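Local coordinates for thermostable carboxypeptidase 1 (Pyrococcus furiosus, PDB 1KA2), which removes amino acids one after another from the C-terminus of peptides as a cobalt-dependent metallocarboxypeptidase of family M32 with broad specificity, at residues Met386-Met391 and Ile397-Tyr402. Sequence-based numbering, arbitrary orientation.
Sequences MWNDEM and IRPRKY
The guanidinium group of Arg398 lies with one face over Asn388 CB, which sits 3.6 Å from the guanidinium plane, above its centre. The Asn388 amide is turned almost perpendicular to that plane, at 85°. At the edge of the same group Arg398 NH2 donates a nearly straight hydrogen bond of 2.7 Å to Asp389 OD1, in the guanidinium plane, and NH1 adds a weak one to the same oxygen. With CG anti to the backbone N (chi1 -172°) and the chain extended as far as NE, Arg398 carries its charge from the loop back to the helix. NH1 finds its stronger partner in Glu392, and NH2 is also bridged to Glu385, both on the same helix, so three carboxylates share one cation. With an alanine in its place, Asp389 and Glu385, already close together, would probably be left without the charge that offsets them, and Glu392 without its mate.

Deeper in, Pro399 presses its ring on the helix: CG and CD each lie 3.7 Å from Asn388 OD1, and CD lies 3.8 Å from Met391 CB. Bent at chi2 and chi3, the Met391 chain brings its CE to Ile397 CD1, 3.9 Å away, and Met391 also touches Leu365 of helix 359-375. The chain has thus turned back at the end of helix 383-395, so that Ile397 to Pro399 lie against the helix it has just left, away from the metal site. The start of the loop meets this helix through apolar packing of Pro399 and Ile397 and through the shared charge of Arg398, and the ionic part is likely to depend on the acids staying ionised.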
ATOM      1  N   MET A 386      25.297  14.275 -32.121  1.00 43.02           N
ATOM      2  CA  MET A 386      24.460  15.476 -32.088  1.00 44.32           C
ATOM      3  C   MET A 386      24.289  15.943 -30.651  1.00 42.64           C
ATOM      4  O   MET A 386      24.293  17.139 -30.362  1.00 44.34           O
ATOM      5  CB  MET A 386      23.082  15.195 -32.679  1.00 46.98           C
ATOM      6  CG  MET A 386      23.080  14.981 -34.165  1.00 49.15           C
ATOM      7  SD  MET A 386      21.427  14.626 -34.719  1.00 53.01           S
ATOM      8  CE  MET A 386      21.570  12.900 -35.055  1.00 52.12           C
ATOM      9  N   TRP A 387      24.118  14.981 -29.753  1.00 41.72           N
ATOM     10  CA  TRP A 387      23.958  15.266 -28.332  1.00 40.00           C
ATOM     11  C   TRP A 387      25.254  15.892 -27.824  1.00 38.46           C
ATOM     12  O   TRP A 387      25.237  16.906 -27.135  1.00 35.02           O
ATOM     13  CB  TRP A 387      23.671  13.963 -27.584  1.00 39.66           C
ATOM     14  CG  TRP A 387      23.498  14.106 -26.114  1.00 38.18           C
ATOM     15  CD1 TRP A 387      24.449  14.457 -25.203  1.00 39.06           C
ATOM     16  CD2 TRP A 387      22.302  13.858 -25.374  1.00 37.88           C
ATOM     17  NE1 TRP A 387      23.919  14.438 -23.929  1.00 39.98           N
ATOM     18  CE2 TRP A 387      22.599  14.073 -24.010  1.00 38.65           C
ATOM     19  CE3 TRP A 387      21.005  13.473 -25.729  1.00 36.10           C
ATOM     20  CZ2 TRP A 387      21.646  13.917 -23.003  1.00 36.47           C
ATOM     21  CZ3 TRP A 387      20.058  13.319 -24.728  1.00 38.06           C
ATOM     22  CH2 TRP A 387      20.384  13.541 -23.382  1.00 34.47           C
ATOM     23  N   ASN A 388      26.377  15.276 -28.180  1.00 39.80           N
ATOM     24  CA  ASN A 388      27.689  15.769 -27.769  1.00 43.48           C
ATOM     25  C   ASN A 388      28.001  17.165 -28.294  1.00 44.32           C
ATOM     26  O   ASN A 388      28.481  18.018 -27.545  1.00 46.39           O
ATOM     27  CB  ASN A 388      28.776  14.789 -28.213  1.00 44.66           C
ATOM     28  CG  ASN A 388      28.903  13.606 -27.273  1.00 47.28           C
ATOM     29  OD1 ASN A 388      27.968  13.283 -26.533  1.00 47.41           O
ATOM     30  ND2 ASN A 388      30.059  12.949 -27.300  1.00 47.73           N
ATOM     31  N   ASP A 389      27.729  17.403 -29.572  1.00 44.70           N
ATOM     32  CA  ASP A 389      27.987  18.715 -30.156  1.00 46.16           C
ATOM     33  C   ASP A 389      27.114  19.767 -29.486  1.00 45.90           C
ATOM     34  O   ASP A 389      27.543  20.904 -29.298  1.00 47.02           O
ATOM     35  CB  ASP A 389      27.718  18.718 -31.673  1.00 45.57           C
ATOM     36  CG  ASP A 389      28.624  17.757 -32.443  1.00 45.29           C
ATOM     37  OD1 ASP A 389      29.750  17.471 -31.978  1.00 45.47           O
ATOM     38  OD2 ASP A 389      28.210  17.299 -33.528  1.00 44.87           O
ATOM     39  N   GLU A 390      25.888  19.392 -29.129  1.00 46.94           N
ATOM     40  CA  GLU A 390      24.977  20.328 -28.472  1.00 47.77           C
ATOM     41  C   GLU A 390      25.437  20.634 -27.055  1.00 47.08           C
ATOM     42  O   GLU A 390      25.398  21.786 -26.620  1.00 45.65           O
ATOM     43  CB  GLU A 390      23.549  19.776 -28.455  1.00 50.50           C
ATOM     44  CG  GLU A 390      22.734  20.198 -29.661  1.00 54.58           C
ATOM     45  CD  GLU A 390      22.562  21.707 -29.734  1.00 57.92           C
ATOM     46  OE1 GLU A 390      21.761  22.259 -28.949  1.00 59.01           O
ATOM     47  OE2 GLU A 390      23.238  22.341 -30.570  1.00 60.23           O
ATOM     48  N   MET A 391      25.872  19.600 -26.340  1.00 47.13           N
ATOM     49  CA  MET A 391      26.365  19.779 -24.979  1.00 48.00           C
ATOM     50  C   MET A 391      27.554  20.728 -25.028  1.00 49.64           C
ATOM     51  O   MET A 391      27.772  21.533 -24.113  1.00 49.24           O
ATOM     52  CB  MET A 391      26.827  18.439 -24.390  1.00 48.62           C
ATOM     53  CG  MET A 391      25.736  17.613 -23.712  1.00 48.53           C
ATOM     54  SD  MET A 391      25.049  18.462 -22.276  1.00 50.37           S
ATOM     55  CE  MET A 391      26.452  18.416 -21.114  1.00 45.57           C
ATOM     56  N   ILE A 397      31.249  21.870 -22.505  1.00 52.07           N
ATOM     57  CA  ILE A 397      31.831  20.576 -22.129  1.00 51.65           C
ATOM     58  C   ILE A 397      31.324  19.499 -23.075  1.00 50.69           C
ATOM     59  O   ILE A 397      30.249  19.639 -23.659  1.00 49.85           O
ATOM     60  CB  ILE A 397      31.467  20.209 -20.680  1.00 52.00           C
ATOM     61  CG1 ILE A 397      29.944  20.154 -20.527  1.00 52.35           C
ATOM     62  CG2 ILE A 397      32.080  21.244 -19.740  1.00 51.21           C
ATOM     63  CD1 ILE A 397      29.479  19.829 -19.110  1.00 53.89           C
ATOM     64  N   ARG A 398      32.103  18.434 -23.233  1.00 49.48           N
ATOM     65  CA  ARG A 398      31.725  17.346 -24.125  1.00 49.11           C
ATOM     66  C   ARG A 398      31.787  16.020 -23.397  1.00 48.65           C
ATOM     67  O   ARG A 398      32.831  15.646 -22.869  1.00 48.24           O
ATOM     68  CB  ARG A 398      32.661  17.287 -25.335  1.00 50.66           C
ATOM     69  CG  ARG A 398      32.196  16.300 -26.399  1.00 54.19           C
ATOM     70  CD  ARG A 398      33.253  16.053 -27.473  1.00 57.25           C
ATOM     71  NE  ARG A 398      32.658  15.555 -28.715  1.00 57.50           N
ATOM     72  CZ  ARG A 398      31.922  16.298 -29.538  1.00 57.25           C
ATOM     73  NH1 ARG A 398      31.690  17.573 -29.254  1.00 56.61           N
ATOM     74  NH2 ARG A 398      31.412  15.768 -30.641  1.00 57.18           N
ATOM     75  N   PRO A 399      30.667  15.284 -23.365  1.00 48.30           N
ATOM     76  CA  PRO A 399      30.669  13.992 -22.675  1.00 47.61           C
ATOM     77  C   PRO A 399      31.793  13.119 -23.219  1.00 47.37           C
ATOM     78  O   PRO A 399      32.071  13.135 -24.412  1.00 48.29           O
ATOM     79  CB  PRO A 399      29.290  13.426 -23.000  1.00 47.85           C
ATOM     80  CG  PRO A 399      28.440  14.671 -23.148  1.00 48.41           C
ATOM     81  CD  PRO A 399      29.347  15.567 -23.959  1.00 48.18           C
ATOM     82  N   ARG A 400      32.434  12.357 -22.346  1.00 46.68           N
ATOM     83  CA  ARG A 400      33.529  11.488 -22.750  1.00 47.02           C
ATOM     84  C   ARG A 400      33.070  10.044 -22.833  1.00 46.95           C
ATOM     85  O   ARG A 400      33.748   9.195 -23.411  1.00 49.30           O
ATOM     86  CB  ARG A 400      34.675  11.620 -21.747  1.00 48.36           C
ATOM     87  CG  ARG A 400      35.172  13.044 -21.614  1.00 49.57           C
ATOM     88  CD  ARG A 400      35.884  13.241 -20.310  1.00 53.60           C
ATOM     89  NE  ARG A 400      35.006  12.937 -19.188  1.00 51.93           N
ATOM     90  CZ  ARG A 400      35.433  12.793 -17.941  1.00 52.96           C
ATOM     91  NH1 ARG A 400      36.727  12.928 -17.673  1.00 51.15           N
ATOM     92  NH2 ARG A 400      34.571  12.505 -16.974  1.00 50.48           N
ATOM     93  N   LYS A 401      31.914   9.769 -22.244  1.00 45.48           N
ATOM     94  CA  LYS A 401      31.348   8.435 -22.258  1.00 44.78           C
ATOM     95  C   LYS A 401      29.823   8.519 -22.370  1.00 45.21           C
ATOM     96  O   LYS A 401      29.211   9.507 -21.966  1.00 45.60           O
ATOM     97  CB  LYS A 401      31.773   7.670 -21.004  1.00 43.55           C
ATOM     98  CG  LYS A 401      31.692   8.456 -19.712  1.00 42.07           C
ATOM     99  CD  LYS A 401      31.999   7.537 -18.536  1.00 43.98           C
ATOM    100  CE  LYS A 401      31.930   8.258 -17.215  1.00 40.14           C
ATOM    101  NZ  LYS A 401      32.189   7.321 -16.098  1.00 41.78           N
ATOM    102  N   TYR A 402      29.215   7.480 -22.927  1.00 44.74           N
ATOM    103  CA  TYR A 402      27.773   7.464 -23.132  1.00 45.43           C
ATOM    104  C   TYR A 402      26.933   7.723 -21.882  1.00 45.13           C
ATOM    105  O   TYR A 402      25.890   8.369 -21.969  1.00 45.70           O
ATOM    106  CB  TYR A 402      27.363   6.142 -23.798  1.00 45.86           C
ATOM    107  CG  TYR A 402      27.893   5.990 -25.212  1.00 46.84           C
ATOM    108  CD1 TYR A 402      28.678   4.892 -25.574  1.00 48.49           C
ATOM    109  CD2 TYR A 402      27.611   6.946 -26.192  1.00 48.39           C
ATOM    110  CE1 TYR A 402      29.170   4.749 -26.881  1.00 47.48           C
ATOM    111  CE2 TYR A 402      28.095   6.813 -27.503  1.00 47.10           C
ATOM    112  CZ  TYR A 402      28.873   5.711 -27.841  1.00 48.78           C
ATOM    113  OH  TYR A 402      29.339   5.567 -29.136  1.00 47.94           O
TER